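Long-range contacts in phosphoribosylamidoimidazole- succinocarboxamide synthase (Saccharomyces cerevisiae, PDB 1OBG), which catalyses the ATP-dependent joining of aspartate to the carboxylate of CAIR, giving SAICAR in de novo purine biosynthesis: residues Asn69-His74 / Ile228-Glu233; Val76-Gly81 / Ser105-Lys110. One frame throughout, in Å; residues are numbered along the deposited sequence.

Overall arrangement
Coming from the N terminus, the chain runs through the antiparallel sheet that includes strands 20-24 and 29-34, then helix 52-66, and reaches 69-74, where interaction 1 begins; that contact closes only at 228-233, 154 residues on, by setting the short strand 72-73 parallel to strand 228-230 in the mixed sheet. Inside this long loop lies the much shorter one of interaction 2, where 76-81 meets 105-110, which contains an outer strand, 105-109, of the antiparallel sheet. The two contacts, centres about 13 Å apart, join where H74 O sits 2.7 Å from H109 N, a probable hydrogen bond. Both border the AMP of chain B; interaction 2 also holds the AMP of chain D.

Interaction 1 (Asn69-His74 / Ile228-Glu233); sequences NDVRNH and IILVDE. With AMP (adenosine monophosphate), chain B.
The H74 ring lies with one face against the backbone of V231, whose CA stands 3.7 Å from the ring centroid in a CH-pi contact only 13° off the normal; C6 of the AMP (chain B) adenine lies at the ring's edge, in its plane, though the spacing there is too tight in the model to be relied on. The R72 guanidinium carries the I229 methyl CD1 over the centre of one face, 3.5 Å from CZ. A bend at chi3 (73°) folds the arginine over that methyl, while its NH1 makes a salt bridge with E227. Just before the strand, V71 CG1 touches L230 CD2 at 4.0 Å, beside L193 and L197 of helix 184-208. This short parallel strand pair of the mixed sheet leads into the AMP pocket, to which H74, V231 and D232 belong. L230 N gives a nearly straight hydrogen bond (2.8 Å) to R72 O, and H74 N a weak, bent one to L230 O. A water bridges R72 N and I228 O. D232 N donates to N7 of the AMP (3.0 Å); because this bond comes from the backbone, recognition at N7 does not depend on a side chain, and the D232 carboxylate is engaged by R20.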
loop_
_atom_site.group_PDB
_atom_site.type_symbol
_atom_site.label_atom_id
_atom_site.label_comp_id
_atom_site.label_asym_id
_atom_site.label_seq_id
_atom_site.Cartn_x
_atom_site.Cartn_y
_atom_site.Cartn_z
ATOM N N ASN A 69 14.972 11.799 1.790
ATOM C CA ASN A 69 15.880 12.258 2.839
ATOM C C ASN A 69 15.583 11.621 4.199
ATOM O O ASN A 69 16.375 11.753 5.117
ATOM C CB ASN A 69 15.835 13.783 2.971
ATOM C CG ASN A 69 16.358 14.505 1.714
ATOM O OD1 ASN A 69 15.872 15.583 1.365
ATOM N ND2 ASN A 69 17.341 13.912 1.040
ATOM N N ASP A 70 14.443 10.938 4.327
ATOM C CA ASP A 70 13.993 10.472 5.631
ATOM C C ASP A 70 14.293 9.016 5.866
ATOM O O ASP A 70 14.373 8.561 7.008
ATOM C CB ASP A 70 12.495 10.683 5.773
ATOM C CG ASP A 70 12.111 12.131 5.666
ATOM O OD1 ASP A 70 12.526 12.900 6.549
ATOM O OD2 ASP A 70 11.411 12.591 4.732
ATOM N N VAL A 71 14.438 8.268 4.786
ATOM C CA VAL A 71 14.642 6.838 4.918
ATOM C C VAL A 71 15.180 6.279 3.613
ATOM O O VAL A 71 14.816 6.747 2.527
ATOM C CB VAL A 71 13.299 6.125 5.349
ATOM C CG1 VAL A 71 12.202 6.262 4.270
ATOM C CG2 VAL A 71 13.539 4.680 5.766
ATOM N N ARG A 72 16.054 5.290 3.731
ATOM C CA ARG A 72 16.520 4.540 2.568
ATOM C C ARG A 72 15.365 3.691 2.073
ATOM O O ARG A 72 14.547 3.212 2.874
ATOM C CB ARG A 72 17.630 3.582 2.954
ATOM C CG ARG A 72 19.040 4.135 2.821
ATOM C CD ARG A 72 20.141 3.113 3.215
ATOM N NE ARG A 72 20.345 2.035 2.232
ATOM C CZ ARG A 72 21.030 0.907 2.473
ATOM N NH1 ARG A 72 21.581 0.689 3.668
ATOM N NH2 ARG A 72 21.163 -0.013 1.524
ATOM N N ASN A 73 15.278 3.498 0.766
ATOM C CA ASN A 73 14.248 2.600 0.237
ATOM C C ASN A 73 14.876 1.498 -0.610
ATOM O O ASN A 73 16.090 1.534 -0.887
ATOM C CB ASN A 73 13.176 3.366 -0.533
ATOM C CG ASN A 73 13.735 4.139 -1.713
ATOM O OD1 ASN A 73 13.657 5.380 -1.765
ATOM N ND2 ASN A 73 14.305 3.418 -2.661
ATOM N N HIS A 74 14.060 0.541 -1.034
ATOM C CA HIS A 74 14.582 -0.605 -1.766
ATOM C C HIS A 74 14.775 -0.431 -3.280
ATOM O O HIS A 74 15.196 -1.371 -3.955
ATOM C CB HIS A 74 13.776 -1.885 -1.453
ATOM C CG HIS A 74 12.349 -1.896 -1.945
ATOM N ND1 HIS A 74 11.678 -0.779 -2.396
ATOM C CD2 HIS A 74 11.459 -2.912 -2.019
ATOM C CE1 HIS A 74 10.448 -1.111 -2.753
ATOM N NE2 HIS A 74 10.290 -2.399 -2.526
ATOM N N ILE A 228 17.465 0.723 8.734
ATOM C CA ILE A 228 16.124 0.289 8.358
ATOM C C ILE A 228 15.805 0.771 6.930
ATOM O O ILE A 228 16.088 1.907 6.587
ATOM C CB ILE A 228 15.095 0.793 9.387
ATOM C CG1 ILE A 228 15.396 0.181 10.768
ATOM C CG2 ILE A 228 13.666 0.464 8.929
ATOM C CD1 ILE A 228 14.534 0.743 11.933
ATOM N N ILE A 229 15.221 -0.107 6.110
ATOM C CA ILE A 229 14.926 0.210 4.712
ATOM C C ILE A 229 13.433 0.106 4.473
ATOM O O ILE A 229 12.801 -0.852 4.900
ATOM C CB ILE A 229 15.622 -0.799 3.736
ATOM C CG1 ILE A 229 17.098 -1.054 4.091
ATOM C CG2 ILE A 229 15.431 -0.383 2.251
ATOM C CD1 ILE A 229 17.982 0.125 3.936
ATOM N N LEU A 230 12.894 1.086 3.771
ATOM C CA LEU A 230 11.506 1.051 3.368
ATOM C C LEU A 230 11.373 0.095 2.196
ATOM O O LEU A 230 12.041 0.242 1.165
ATOM C CB LEU A 230 11.017 2.434 2.974
ATOM C CG LEU A 230 9.528 2.680 2.799
ATOM C CD1 LEU A 230 8.728 2.179 4.007
ATOM C CD2 LEU A 230 9.310 4.174 2.548
ATOM N N VAL A 231 10.515 -0.898 2.355
ATOM C CA VAL A 231 10.333 -1.853 1.266
ATOM C C VAL A 231 8.856 -1.870 0.820
ATOM O O VAL A 231 8.065 -1.009 1.206
ATOM C CB VAL A 231 10.946 -3.254 1.606
ATOM C CG1 VAL A 231 12.432 -3.119 2.024
ATOM C CG2 VAL A 231 10.145 -3.976 2.738
ATOM N N ASP A 232 8.478 -2.831 -0.006
ATOM C CA ASP A 232 7.086 -2.938 -0.414
ATOM C C ASP A 232 6.577 -1.659 -1.099
ATOM O O ASP A 232 7.363 -0.873 -1.599
ATOM C CB ASP A 232 6.213 -3.308 0.776
ATOM C CG ASP A 232 4.970 -4.080 0.363
ATOM O OD1 ASP A 232 5.074 -4.938 -0.542
ATOM O OD2 ASP A 232 3.851 -3.892 0.897
ATOM N N GLU A 233 5.265 -1.466 -1.134
ATOM C CA GLU A 233 4.697 -0.246 -1.706
ATOM C C GLU A 233 4.355 0.671 -0.553
ATOM O O GLU A 233 4.101 0.219 0.561
ATOM C CB GLU A 233 3.461 -0.540 -2.600
ATOM C CG GLU A 233 2.129 0.015 -2.073
ATOM C CD GLU A 233 0.892 -0.508 -2.813
ATOM O OE1 GLU A 233 0.016 -1.087 -2.128
ATOM O OE2 GLU A 233 0.772 -0.332 -4.058
HETATM P P AMP B . 2.872 -8.618 -2.121
HETATM O O1P AMP B . 2.285 -7.222 -1.872
HETATM O O2P AMP B . 2.873 -8.989 -3.561
HETATM O O3P AMP B . 2.052 -9.718 -1.266
HETATM O "O5'" AMP B . 4.405 -8.628 -1.646
HETATM C "C5'" AMP B . 5.163 -9.772 -1.929
HETATM C "C4'" AMP B . 6.137 -9.989 -0.793
HETATM O "O4'" AMP B . 7.323 -9.267 -1.064
HETATM C "C3'" AMP B . 5.575 -9.473 0.532
HETATM O "O3'" AMP B . 5.672 -10.503 1.486
HETATM C "C2'" AMP B . 6.500 -8.330 0.902
HETATM O "O2'" AMP B . 6.719 -8.322 2.287
HETATM C "C1'" AMP B . 7.768 -8.698 0.136
HETATM N N9 AMP B . 8.679 -7.573 -0.155
HETATM C C8 AMP B . 8.391 -6.256 -0.431
HETATM N N7 AMP B . 9.568 -5.608 -0.630
HETATM C C5 AMP B . 10.589 -6.486 -0.495
HETATM C C6 AMP B . 11.980 -6.378 -0.593
HETATM N N6 AMP B . 12.568 -5.273 -1.065
HETATM N N1 AMP B . 12.754 -7.507 -0.383
HETATM C C2 AMP B . 12.179 -8.724 -0.093
HETATM N N3 AMP B . 10.801 -8.823 -0.003
HETATM C C4 AMP B . 10.031 -7.726 -0.198
HETATM O O HOH W 1 16.939 4.472 6.511
#

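Interaction 2 (Val76-Gly81 / Ser105-Lys110); sequences VDIAPG and SLLVHK. With AMP (adenosine monophosphate), chain D; AMP (adenosine monophosphate), chain B.
V76 meets L107 and H109 on an outer strand, 105-109, of the four-stranded antiparallel sheet, and between loop and strand sits a second adenine pocket, occupied by AMP (chain D). Along the strand, S105 borders the pocket, its carbonyl O 3.3 Å from C2 of that adenine, while its OG bonds to L101 O. L106 follows, placing CD2 near the same C2. L107 N donates an almost straight hydrogen bond to adenine N1 (3.0 Å), and L107 O takes two, one from the adenine N6 and one from V76 N, the latter at 2.9 Å and 174°. The N6 amino group also reaches V76 O, so strand and loop grip it together, and the pair of bonds on L107 reads the N1 and N6 edge as a base-pairing partner would. With CG turned anti to the backbone N (chi1 -168°), the leucine presents CD2 to V76 CB at 3.8 Å and to I78 CD1; the isoleucine's CG1 lies over the adenine face, 3.5 Å from N7. V108 points away from the loop and touches H74. At H109 the contact is CH-pi: V76 CG2 stands over the centre of one face of the imidazole, 3.9 Å from the ring centroid. Without that ring, as with an alanine here, V76 CG2 would probably lose the face it rests on and a gap would open beside the loop. The carbonyl of H109 serves the other nucleotide, accepting from N6 of AMP (chain B). K110 ends the segment with NZ salt-bridged to E24, and its CA lies 3.5 Å from N1 of the chain B adenine.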
loop_
_atom_site.group_PDB
_atom_site.type_symbol
_atom_site.label_atom_id
_atom_site.label_comp_id
_atom_site.label_asym_id
_atom_site.label_seq_id
_atom_site.Cartn_x
_atom_site.Cartn_y
_atom_site.Cartn_z
ATOM N N VAL A 76 16.275 0.081 -6.807
ATOM C CA VAL A 76 17.581 0.120 -7.458
ATOM C C VAL A 76 17.815 1.548 -8.006
ATOM O O VAL A 76 16.927 2.153 -8.613
ATOM C CB VAL A 76 17.699 -0.951 -8.594
ATOM C CG1 VAL A 76 18.986 -0.760 -9.413
ATOM C CG2 VAL A 76 17.646 -2.371 -7.997
ATOM N N ASP A 77 19.013 2.067 -7.774
ATOM C CA ASP A 77 19.441 3.346 -8.312
ATOM C C ASP A 77 19.752 3.212 -9.805
ATOM O O ASP A 77 20.800 2.704 -10.181
ATOM C CB ASP A 77 20.665 3.818 -7.515
ATOM C CG ASP A 77 20.888 5.326 -7.586
ATOM O OD1 ASP A 77 21.709 5.843 -6.781
ATOM O OD2 ASP A 77 20.302 6.071 -8.389
ATOM N N ILE A 78 18.829 3.645 -10.650
ATOM C CA ILE A 78 18.988 3.511 -12.097
ATOM C C ILE A 78 19.913 4.647 -12.564
ATOM O O ILE A 78 19.685 5.802 -12.209
ATOM C CB ILE A 78 17.597 3.590 -12.796
ATOM C CG1 ILE A 78 16.653 2.497 -12.255
ATOM C CG2 ILE A 78 17.729 3.580 -14.338
ATOM C CD1 ILE A 78 16.719 1.157 -12.949
ATOM N N ALA A 79 20.944 4.310 -13.344
ATOM C CA ALA A 79 21.922 5.308 -13.813
ATOM C C ALA A 79 21.288 6.341 -14.761
ATOM O O ALA A 79 20.392 5.997 -15.547
ATOM C CB ALA A 79 23.108 4.617 -14.476
ATOM N N PRO A 80 21.734 7.606 -14.670
ATOM C CA PRO A 80 21.282 8.680 -15.585
ATOM C C PRO A 80 21.288 8.260 -17.061
ATOM O O PRO A 80 22.274 7.683 -17.543
ATOM C CB PRO A 80 22.326 9.791 -15.380
ATOM C CG PRO A 80 22.856 9.581 -13.961
ATOM C CD PRO A 80 22.701 8.098 -13.665
ATOM N N GLY A 81 20.192 8.536 -17.761
ATOM C CA GLY A 81 20.081 8.146 -19.156
ATOM C C GLY A 81 19.807 6.671 -19.423
ATOM O O GLY A 81 19.804 6.244 -20.580
ATOM N N SER A 105 6.353 -0.966 -13.411
ATOM C CA SER A 105 7.350 -1.861 -12.833
ATOM C C SER A 105 8.363 -1.184 -11.943
ATOM O O SER A 105 8.874 -0.112 -12.289
ATOM C CB SER A 105 8.094 -2.536 -13.970
ATOM O OG SER A 105 7.131 -3.237 -14.722
ATOM N N LEU A 106 8.672 -1.804 -10.814
ATOM C CA LEU A 106 9.763 -1.312 -9.965
ATOM C C LEU A 106 10.840 -2.348 -9.789
ATOM O O LEU A 106 10.551 -3.499 -9.435
ATOM C CB LEU A 106 9.262 -0.893 -8.581
ATOM C CG LEU A 106 8.197 0.219 -8.576
ATOM C CD1 LEU A 106 7.624 0.363 -7.179
ATOM C CD2 LEU A 106 8.812 1.510 -9.033
ATOM N N LEU A 107 12.072 -1.914 -10.026
ATOM C CA LEU A 107 13.258 -2.726 -9.844
ATOM C C LEU A 107 13.788 -2.486 -8.448
ATOM O O LEU A 107 14.117 -1.344 -8.079
ATOM C CB LEU A 107 14.304 -2.366 -10.926
ATOM C CG LEU A 107 15.473 -3.341 -11.017
ATOM C CD1 LEU A 107 15.028 -4.702 -11.588
ATOM C CD2 LEU A 107 16.640 -2.741 -11.826
ATOM N N VAL A 108 13.866 -3.536 -7.639
ATOM C CA VAL A 108 14.176 -3.311 -6.230
ATOM C C VAL A 108 15.201 -4.277 -5.696
ATOM O O VAL A 108 15.319 -5.384 -6.213
ATOM C CB VAL A 108 12.908 -3.388 -5.335
ATOM C CG1 VAL A 108 11.839 -2.386 -5.827
ATOM C CG2 VAL A 108 12.353 -4.818 -5.285
ATOM N N HIS A 109 15.923 -3.854 -4.660
ATOM C CA HIS A 109 16.852 -4.725 -3.954
ATOM C C HIS A 109 16.081 -5.574 -2.974
ATOM O O HIS A 109 15.263 -5.044 -2.202
ATOM C CB HIS A 109 17.869 -3.915 -3.160
ATOM C CG HIS A 109 18.868 -3.194 -4.006
ATOM N ND1 HIS A 109 18.941 -1.815 -4.059
ATOM C CD2 HIS A 109 19.841 -3.655 -4.828
ATOM C CE1 HIS A 109 19.918 -1.461 -4.878
ATOM N NE2 HIS A 109 20.476 -2.560 -5.360
ATOM N N LYS A 110 16.354 -6.881 -3.001
ATOM C CA LYS A 110 15.812 -7.825 -2.040
ATOM C C LYS A 110 16.467 -7.568 -0.689
ATOM O O LYS A 110 17.691 -7.405 -0.618
ATOM C CB LYS A 110 16.121 -9.252 -2.505
ATOM C CG LYS A 110 15.077 -10.289 -2.146
ATOM C CD LYS A 110 15.480 -11.690 -2.622
ATOM C CE LYS A 110 15.693 -11.701 -4.150
ATOM N NZ LYS A 110 15.691 -13.063 -4.815
HETATM P P AMP D . 15.215 9.386 -11.301
HETATM O O1P AMP D . 14.756 9.255 -9.835
HETATM O O2P AMP D . 16.229 8.356 -11.632
HETATM O O3P AMP D . 15.765 10.881 -11.594
HETATM O "O5'" AMP D . 13.991 9.247 -12.337
HETATM C "C5'" AMP D . 14.097 8.490 -13.527
HETATM C "C4'" AMP D . 12.800 7.717 -13.780
HETATM O "O4'" AMP D . 13.041 6.336 -13.552
HETATM C "C3'" AMP D . 11.679 8.158 -12.838
HETATM O "O3'" AMP D . 10.418 8.098 -13.476
HETATM C "C2'" AMP D . 11.761 7.115 -11.741
HETATM O "O2'" AMP D . 10.550 6.975 -11.027
HETATM C "C1'" AMP D . 12.221 5.870 -12.497
HETATM N N9 AMP D . 12.955 4.936 -11.614
HETATM C C8 AMP D . 14.019 5.214 -10.784
HETATM N N7 AMP D . 14.388 4.079 -10.142
HETATM C C5 AMP D . 13.572 3.082 -10.555
HETATM C C6 AMP D . 13.514 1.735 -10.225
HETATM N N6 AMP D . 14.287 1.257 -9.244
HETATM N N1 AMP D . 12.554 0.955 -10.823
HETATM C C2 AMP D . 11.665 1.484 -11.734
HETATM N N3 AMP D . 11.725 2.822 -12.066
HETATM C C4 AMP D . 12.663 3.606 -11.478
HETATM P P AMP B . 2.872 -8.618 -2.121
HETATM O O1P AMP B . 2.285 -7.222 -1.872
HETATM O O2P AMP B . 2.873 -8.989 -3.561
HETATM O O3P AMP B . 2.052 -9.718 -1.266
HETATM O "O5'" AMP B . 4.405 -8.628 -1.646
HETATM C "C5'" AMP B . 5.163 -9.772 -1.929
HETATM C "C4'" AMP B . 6.137 -9.989 -0.793
HETATM O "O4'" AMP B . 7.323 -9.267 -1.064
HETATM C "C3'" AMP B . 5.575 -9.473 0.532
HETATM O "O3'" AMP B . 5.672 -10.503 1.486
HETATM C "C2'" AMP B . 6.500 -8.330 0.902
HETATM O "O2'" AMP B . 6.719 -8.322 2.287
HETATM C "C1'" AMP B . 7.768 -8.698 0.136
HETATM N N9 AMP B . 8.679 -7.573 -0.155
HETATM C C8 AMP B . 8.391 -6.256 -0.431
HETATM N N7 AMP B . 9.568 -5.608 -0.630
HETATM C C5 AMP B . 10.589 -6.486 -0.495
HETATM C C6 AMP B . 11.980 -6.378 -0.593
HETATM N N6 AMP B . 12.568 -5.273 -1.065
HETATM N N1 AMP B . 12.754 -7.507 -0.383
HETATM C C2 AMP B . 12.179 -8.724 -0.093
HETATM N N3 AMP B . 10.801 -8.823 -0.003
HETATM C C4 AMP B . 10.031 -7.726 -0.198
#